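Local coordinates for CrataBL (Crataeva tapia, PDB 4IHZ), which inhibits trypsin and, probably more strongly, factor Xa, and probably also acts as a glucose- and N-acetylglucosamine-binding lectin on a beta-trefoil scaffold, at residues W78-K89 with V99-S110. Numbering follows the deposited sequence.
Sequences WFCPESKIWTVK and VTTGGTFRSLGS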
ATOM      1  N   TRP A  78      -1.999  -1.556   9.709  1.00 17.75           N
ATOM      2  CA  TRP A  78      -2.629  -0.966   8.506  1.00 16.56           C
ATOM      3  C   TRP A  78      -3.762  -1.894   8.096  1.00 16.20           C
ATOM      4  O   TRP A  78      -3.544  -3.067   7.834  1.00 17.14           O
ATOM      5  CB  TRP A  78      -1.595  -0.871   7.371  1.00 15.88           C
ATOM      6  CG  TRP A  78      -2.035   0.060   6.330  1.00 17.14           C
ATOM      7  CD1 TRP A  78      -2.362  -0.222   5.033  1.00 17.53           C
ATOM      8  CD2 TRP A  78      -2.210   1.459   6.496  1.00 16.56           C
ATOM      9  NE1 TRP A  78      -2.745   0.924   4.383  1.00 16.99           N
ATOM     10  CE2 TRP A  78      -2.652   1.985   5.247  1.00 15.75           C
ATOM     11  CE3 TRP A  78      -2.010   2.333   7.571  1.00 15.84           C
ATOM     12  CZ2 TRP A  78      -2.926   3.355   5.051  1.00 16.69           C
ATOM     13  CZ3 TRP A  78      -2.288   3.708   7.369  1.00 15.44           C
ATOM     14  CH2 TRP A  78      -2.715   4.197   6.111  1.00 16.13           C
ATOM     15  N   PHE A  79      -4.960  -1.335   7.983  1.00 16.52           N
ATOM     16  CA  PHE A  79      -6.146  -2.162   7.821  1.00 19.23           C
ATOM     17  C   PHE A  79      -6.680  -2.148   6.404  1.00 19.53           C
ATOM     18  O   PHE A  79      -7.720  -2.762   6.132  1.00 22.73           O
ATOM     19  CB  PHE A  79      -7.218  -1.696   8.790  1.00 18.77           C
ATOM     20  CG  PHE A  79      -6.806  -1.891  10.221  1.00 19.40           C
ATOM     21  CD1 PHE A  79      -6.894  -3.174  10.812  1.00 21.75           C
ATOM     22  CD2 PHE A  79      -6.239  -0.836  10.958  1.00 20.75           C
ATOM     23  CE1 PHE A  79      -6.487  -3.390  12.133  1.00 22.30           C
ATOM     24  CE2 PHE A  79      -5.806  -1.062  12.296  1.00 23.73           C
ATOM     25  CZ  PHE A  79      -5.946  -2.340  12.880  1.00 22.89           C
ATOM     26  N   CYS A  80      -5.952  -1.498   5.510  1.00 18.37           N
ATOM     27  CA  CYS A  80      -6.358  -1.406   4.100  1.00 20.23           C
ATOM     28  C   CYS A  80      -5.423  -2.265   3.279  1.00 18.22           C
ATOM     29  O   CYS A  80      -4.259  -2.440   3.623  1.00 18.38           O
ATOM     30  CB  CYS A  80      -6.219   0.057   3.607  1.00 19.69           C
ATOM     31  SG  CYS A  80      -7.397   1.157   4.407  1.00 25.83           S
ATOM     32  N   PRO A  81      -5.904  -2.782   2.142  1.00 17.64           N
ATOM     33  CA  PRO A  81      -4.970  -3.436   1.236  1.00 17.70           C
ATOM     34  C   PRO A  81      -4.081  -2.451   0.500  1.00 16.59           C
ATOM     35  O   PRO A  81      -2.985  -2.813   0.100  1.00 17.98           O
ATOM     36  CB  PRO A  81      -5.872  -4.132   0.202  1.00 18.29           C
ATOM     37  CG  PRO A  81      -7.273  -3.944   0.644  1.00 21.96           C
ATOM     38  CD  PRO A  81      -7.322  -2.945   1.756  1.00 19.13           C
ATOM     39  N   GLU A  82      -4.555  -1.220   0.339  1.00 15.90           N
ATOM     40  CA  GLU A  82      -3.808  -0.202  -0.404  1.00 15.45           C
ATOM     41  C   GLU A  82      -2.672   0.426   0.442  1.00 14.72           C
ATOM     42  O   GLU A  82      -2.557   0.144   1.652  1.00 15.44           O
ATOM     43  CB  GLU A  82      -4.765   0.911  -0.844  1.00 16.30           C
ATOM     44  CG  GLU A  82      -5.939   0.422  -1.716  1.00 19.26           C
ATOM     45  CD  GLU A  82      -7.188   0.009  -0.917  1.00 22.96           C
ATOM     46  OE1 GLU A  82      -7.103  -0.197   0.304  1.00 21.08           O
ATOM     47  OE2 GLU A  82      -8.259  -0.134  -1.541  1.00 24.56           O
ATOM     48  N   SER A  83      -1.840   1.246  -0.189  1.00 14.45           N
ATOM     49  CA  SER A  83      -0.629   1.737   0.464  1.00 13.91           C
ATOM     50  C   SER A  83      -0.940   2.759   1.588  1.00 15.12           C
ATOM     51  O   SER A  83      -2.054   3.274   1.704  1.00 14.01           O
ATOM     52  CB  SER A  83       0.220   2.464  -0.566  1.00 13.90           C
ATOM     53  OG  SER A  83      -0.374   3.738  -0.804  1.00 15.49           O
ATOM     54  N   LYS A  84       0.127   3.141   2.285  1.00 14.53           N
ATOM     55  CA  LYS A  84       0.094   4.230   3.282  1.00 14.19           C
ATOM     56  C   LYS A  84       0.462   5.584   2.689  1.00 13.76           C
ATOM     57  O   LYS A  84       0.600   6.569   3.429  1.00 13.49           O
ATOM     58  CB  LYS A  84       1.107   3.890   4.373  1.00 14.60           C
ATOM     59  CG  LYS A  84       0.820   2.564   5.091  1.00 18.12           C
ATOM     60  CD  LYS A  84       1.976   2.206   5.960  1.00 20.65           C
ATOM     61  CE  LYS A  84       1.759   0.844   6.631  1.00 18.59           C
ATOM     62  NZ  LYS A  84       3.059   0.525   7.200  1.00 20.86           N
ATOM     63  N   ILE A  85       0.640   5.625   1.372  1.00 14.55           N
ATOM     64  CA  ILE A  85       1.191   6.808   0.721  1.00 14.32           C
ATOM     65  C   ILE A  85       0.052   7.781   0.411  1.00 13.98           C
ATOM     66  O   ILE A  85      -0.991   7.405  -0.084  1.00 15.39           O
ATOM     67  CB  ILE A  85       1.920   6.370  -0.546  1.00 15.65           C
ATOM     68  CG1 ILE A  85       3.095   5.447  -0.162  1.00 17.07           C
ATOM     69  CG2 ILE A  85       2.412   7.631  -1.385  1.00 15.02           C
ATOM     70  CD1 ILE A  85       3.542   4.533  -1.286  1.00 19.01           C
ATOM     71  N   TRP A  86       0.277   9.062   0.722  1.00 13.87           N
ATOM     72  CA  TRP A  86      -0.766  10.055   0.487  1.00 14.60           C
ATOM     73  C   TRP A  86      -0.925  10.449  -0.977  1.00 14.76           C
ATOM     74  O   TRP A  86       0.036  10.472  -1.748  1.00 16.89           O
ATOM     75  CB  TRP A  86      -0.449  11.289   1.305  1.00 14.60           C
ATOM     76  CG  TRP A  86      -0.553  11.064   2.801  1.00 14.61           C
ATOM     77  CD1 TRP A  86      -0.450   9.860   3.520  1.00 15.01           C
ATOM     78  CD2 TRP A  86      -0.820  12.080   3.775  1.00 15.18           C
ATOM     79  NE1 TRP A  86      -0.663  10.111   4.881  1.00 15.26           N
ATOM     80  CE2 TRP A  86      -0.854  11.461   5.042  1.00 14.11           C
ATOM     81  CE3 TRP A  86      -1.018  13.482   3.687  1.00 15.39           C
ATOM     82  CZ2 TRP A  86      -1.120  12.179   6.234  1.00 16.83           C
ATOM     83  CZ3 TRP A  86      -1.248  14.189   4.866  1.00 17.09           C
ATOM     84  CH2 TRP A  86      -1.291  13.540   6.119  1.00 16.22           C
ATOM     85  N   THR A  87      -2.150  10.776  -1.350  1.00 14.62           N
ATOM     86  CA  THR A  87      -2.441  11.210  -2.706  1.00 16.14           C
ATOM     87  C   THR A  87      -3.706  12.064  -2.595  1.00 16.72           C
ATOM     88  O   THR A  87      -4.142  12.427  -1.481  1.00 16.77           O
ATOM     89  CB  THR A  87      -2.653   9.996  -3.643  1.00 17.67           C
ATOM     90  OG1 THR A  87      -2.856  10.436  -4.981  1.00 20.24           O
ATOM     91  CG2 THR A  87      -3.819   9.100  -3.205  1.00 18.41           C
ATOM     92  N   VAL A  88      -4.282  12.418  -3.736  1.00 17.60           N
ATOM     93  CA  VAL A  88      -5.545  13.136  -3.735  1.00 18.36           C
ATOM     94  C   VAL A  88      -6.524  12.426  -4.635  1.00 19.15           C
ATOM     95  O   VAL A  88      -6.139  11.923  -5.669  1.00 20.63           O
ATOM     96  CB  VAL A  88      -5.332  14.615  -4.207  1.00 18.62           C
ATOM     97  CG1 VAL A  88      -6.666  15.308  -4.645  1.00 20.63           C
ATOM     98  CG2 VAL A  88      -4.616  15.383  -3.118  1.00 19.33           C
ATOM     99  N   LYS A  89      -7.785  12.358  -4.216  1.00 18.73           N
ATOM    100  CA  LYS A  89      -8.831  11.720  -5.008  1.00 20.36           C
ATOM    101  C   LYS A  89     -10.033  12.628  -5.064  1.00 21.98           C
ATOM    102  O   LYS A  89     -10.211  13.473  -4.189  1.00 20.89           O
ATOM    103  CB  LYS A  89      -9.245  10.364  -4.427  1.00 20.56           C
ATOM    104  CG  LYS A  89      -8.085   9.332  -4.391  1.00 20.82           C
ATOM    105  CD  LYS A  89      -8.564   7.988  -3.884  1.00 20.85           C
ATOM    106  CE  LYS A  89      -7.440   6.973  -3.798  1.00 23.61           C
ATOM    107  NZ  LYS A  89      -7.998   5.606  -3.510  1.00 25.42           N
ATOM    108  N   VAL A  99      -7.680  14.657   0.370  1.00 14.73           N
ATOM    109  CA  VAL A  99      -6.425  13.877   0.631  1.00 15.79           C
ATOM    110  C   VAL A  99      -6.828  12.482   1.026  1.00 15.59           C
ATOM    111  O   VAL A  99      -7.723  12.305   1.843  1.00 17.48           O
ATOM    112  CB  VAL A  99      -5.589  14.546   1.720  1.00 15.72           C
ATOM    113  CG1 VAL A  99      -4.310  13.718   1.987  1.00 16.53           C
ATOM    114  CG2 VAL A  99      -5.146  15.954   1.305  1.00 17.10           C
ATOM    115  N   THR A 100      -6.127  11.472   0.497  1.00 15.49           N
ATOM    116  CA  THR A 100      -6.352  10.080   0.969  1.00 15.03           C
ATOM    117  C   THR A 100      -5.040   9.366   1.060  1.00 14.97           C
ATOM    118  O   THR A 100      -4.024   9.850   0.559  1.00 16.37           O
ATOM    119  CB  THR A 100      -7.241   9.254   0.044  1.00 15.67           C
ATOM    120  OG1 THR A 100      -6.512   8.978  -1.169  1.00 17.73           O
ATOM    121  CG2 THR A 100      -8.542  10.019  -0.308  1.00 17.47           C
ATOM    122  N   THR A 101      -5.092   8.179   1.654  1.00 15.68           N
ATOM    123  CA  THR A 101      -3.947   7.308   1.513  1.00 14.72           C
ATOM    124  C   THR A 101      -4.162   6.439   0.252  1.00 16.66           C
ATOM    125  O   THR A 101      -5.068   6.681  -0.530  1.00 16.76           O
ATOM    126  CB  THR A 101      -3.732   6.408   2.754  1.00 15.41           C
ATOM    127  OG1 THR A 101      -4.852   5.536   2.878  1.00 16.15           O
ATOM    128  CG2 THR A 101      -3.601   7.271   4.081  1.00 15.84           C
ATOM    129  N   GLY A 102      -3.317   5.438   0.034  1.00 14.74           N
ATOM    130  CA  GLY A 102      -3.547   4.523  -1.059  1.00 16.73           C
ATOM    131  C   GLY A 102      -2.876   4.970  -2.354  1.00 16.63           C
ATOM    132  O   GLY A 102      -3.150   4.393  -3.426  1.00 19.91           O
ATOM    133  N   GLY A 103      -1.987   5.951  -2.260  1.00 17.18           N
ATOM    134  CA  GLY A 103      -1.209   6.425  -3.400  1.00 19.14           C
ATOM    135  C   GLY A 103      -0.046   5.526  -3.786  1.00 19.81           C
ATOM    136  O   GLY A 103       0.123   4.414  -3.286  1.00 19.12           O
ATOM    137  N   THR A 104       0.767   6.027  -4.713  1.00 20.49           N
ATOM    138  CA  THR A 104       1.904   5.252  -5.230  1.00 22.50           C
ATOM    139  C   THR A 104       3.125   6.176  -5.188  1.00 21.56           C
ATOM    140  O   THR A 104       3.016   7.342  -5.595  1.00 22.23           O
ATOM    141  CB  THR A 104       1.586   4.753  -6.663  1.00 23.70           C
ATOM    142  OG1 THR A 104       0.457   3.876  -6.606  1.00 24.90           O
ATOM    143  CG2 THR A 104       2.751   3.945  -7.231  1.00 25.45           C
ATOM    144  N   PHE A 105       4.262   5.703  -4.665  1.00 22.28           N
ATOM    145  CA  PHE A 105       5.463   6.553  -4.625  1.00 22.03           C
ATOM    146  C   PHE A 105       5.831   7.049  -6.035  1.00 23.36           C
ATOM    147  O   PHE A 105       5.839   6.276  -7.012  1.00 23.59           O
ATOM    148  CB  PHE A 105       6.689   5.803  -4.086  1.00 22.63           C
ATOM    149  CG  PHE A 105       6.798   5.740  -2.576  1.00 22.12           C
ATOM    150  CD1 PHE A 105       6.600   6.863  -1.780  1.00 22.67           C
ATOM    151  CD2 PHE A 105       7.201   4.549  -1.973  1.00 22.45           C
ATOM    152  CE1 PHE A 105       6.748   6.765  -0.378  1.00 22.59           C
ATOM    153  CE2 PHE A 105       7.347   4.423  -0.594  1.00 24.37           C
ATOM    154  CZ  PHE A 105       7.132   5.544   0.214  1.00 21.26           C
ATOM    155  N   ARG A 106       6.118   8.343  -6.117  1.00 23.57           N
ATOM    156  CA  ARG A 106       6.655   8.993  -7.313  1.00 25.84           C
ATOM    157  C   ARG A 106       5.668   9.034  -8.470  1.00 25.68           C
ATOM    158  O   ARG A 106       6.046   9.381  -9.596  1.00 28.09           O
ATOM    159  CB  ARG A 106       8.010   8.399  -7.734  1.00 26.69           C
ATOM    160  CG  ARG A 106       9.134   8.577  -6.728  1.00 29.66           C
ATOM    161  CD  ARG A 106      10.423   7.845  -7.143  1.00 35.58           C
ATOM    162  NE  ARG A 106      10.233   6.399  -7.069  1.00 42.37           N
ATOM    163  CZ  ARG A 106      10.272   5.681  -5.941  1.00 45.27           C
ATOM    164  NH1 ARG A 106      10.512   6.258  -4.762  1.00 46.85           N
ATOM    165  NH2 ARG A 106      10.073   4.373  -5.993  1.00 46.80           N
ATOM    166  N   SER A 107       4.401   8.710  -8.200  1.00 24.91           N
ATOM    167  CA  SER A 107       3.356   8.799  -9.210  1.00 25.64           C
ATOM    168  C   SER A 107       2.937  10.251  -9.442  1.00 25.95           C
ATOM    169  O   SER A 107       3.189  11.163  -8.613  1.00 24.57           O
ATOM    170  CB  SER A 107       2.153   7.909  -8.873  1.00 25.28           C
ATOM    171  OG  SER A 107       1.360   8.529  -7.893  1.00 29.25           O
ATOM    172  N   LEU A 108       2.316  10.487 -10.587  1.00 26.37           N
ATOM    173  CA  LEU A 108       1.897  11.858 -10.930  1.00 27.59           C
ATOM    174  C   LEU A 108       1.044  12.529  -9.882  1.00 26.82           C
ATOM    175  O   LEU A 108       1.110  13.756  -9.741  1.00 26.86           O
ATOM    176  CB  LEU A 108       1.123  11.885 -12.251  1.00 29.69           C
ATOM    177  CG  LEU A 108       1.928  11.775 -13.526  1.00 32.04           C
ATOM    178  CD1 LEU A 108       0.959  12.114 -14.642  1.00 36.35           C
ATOM    179  CD2 LEU A 108       3.108  12.747 -13.484  1.00 33.74           C
ATOM    180  N   GLY A 109       0.238  11.729  -9.169  1.00 25.05           N
ATOM    181  CA  GLY A 109      -0.749  12.259  -8.251  1.00 24.37           C
ATOM    182  C   GLY A 109      -0.231  12.295  -6.820  1.00 22.23           C
ATOM    183  O   GLY A 109      -0.962  12.701  -5.937  1.00 23.22           O
ATOM    184  N   SER A 110       1.044  11.940  -6.623  1.00 21.99           N
ATOM    185  CA  SER A 110       1.640  11.702  -5.286  1.00 21.03           C
ATOM    186  C   SER A 110       2.325  12.912  -4.661  1.00 19.65           C
ATOM    187  O   SER A 110       2.791  12.845  -3.525  1.00 19.56           O
ATOM    188  CB  SER A 110       2.747  10.606  -5.374  1.00 22.25           C
ATOM    189  OG  SER A 110       3.927  11.063  -6.093  1.00 23.14           O
TER
HETATM  190  O   HOH W   1      -2.274   1.514  -3.141  1.00 19.23           O
HETATM  191  O   HOH W   2      -4.972   2.998   1.870  1.00 20.59           O
HETATM  192  O   HOH W   3       2.696  11.237  -1.366  1.00 17.52           O
HETATM  193  O   HOH W   4      -0.749   8.494  -6.277  1.00 31.70           O
HETATM  194  O   HOH W   5      -7.811   5.929  -0.508  1.00 20.18           O
HETATM  195  O   HOH W   6      -5.913   3.771  -3.669  1.00 30.43           O
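Ile85 sets its CD1 methyl over one face of the Phe105 ring, 3.6 Å from the centroid and only 8° off the normal, a CH-pi contact. With chi1 at -63°, CG1 lies beside the backbone N, which carries CD1 over the ring; the two side chains cross at about a right angle. Next to it, Ser83 OG accepts from Ile85 N, two residues on, making an ST turn that a short hydroxyl side chain can close; the same hydroxyl donates to Gly103 O at 2.6 Å. Ile85 O accepts a hydrogen bond from Gly103 N at 2.8 Å. Glycine suits position 103 because a CB there would collide with Thr87 CB, and position 102 because its backbone angles would jam one against the preceding carbonyl.

Farther along, Thr87 and Thr100 form an antiparallel hydrogen-bonded pair, their side chains pointing the same way. Extended Lys89 crosses Thr100, its CE 3.4 Å from Thr100 OG1, a hydroxyl satisfied by donating to Thr101 O at 2.8 Å; the ammonium reaches Pro34 O and two waters. On the other side, Val99 CG1 meets Trp86 CE3 at 3.7 Å. Thr101 CB lies in plane at the edge of the Trp78 ring, and its OG1 is hydrogen-bonded to Asp36 OD2.

The contact thus continues a hairpin of the beta-trefoil, strands 87-91 and 96-100, into its flanking loops, with strand 38-40 against Trp86, Val99 and Thr101, and strand 69-72 against Ile85, Trp86 and Phe105.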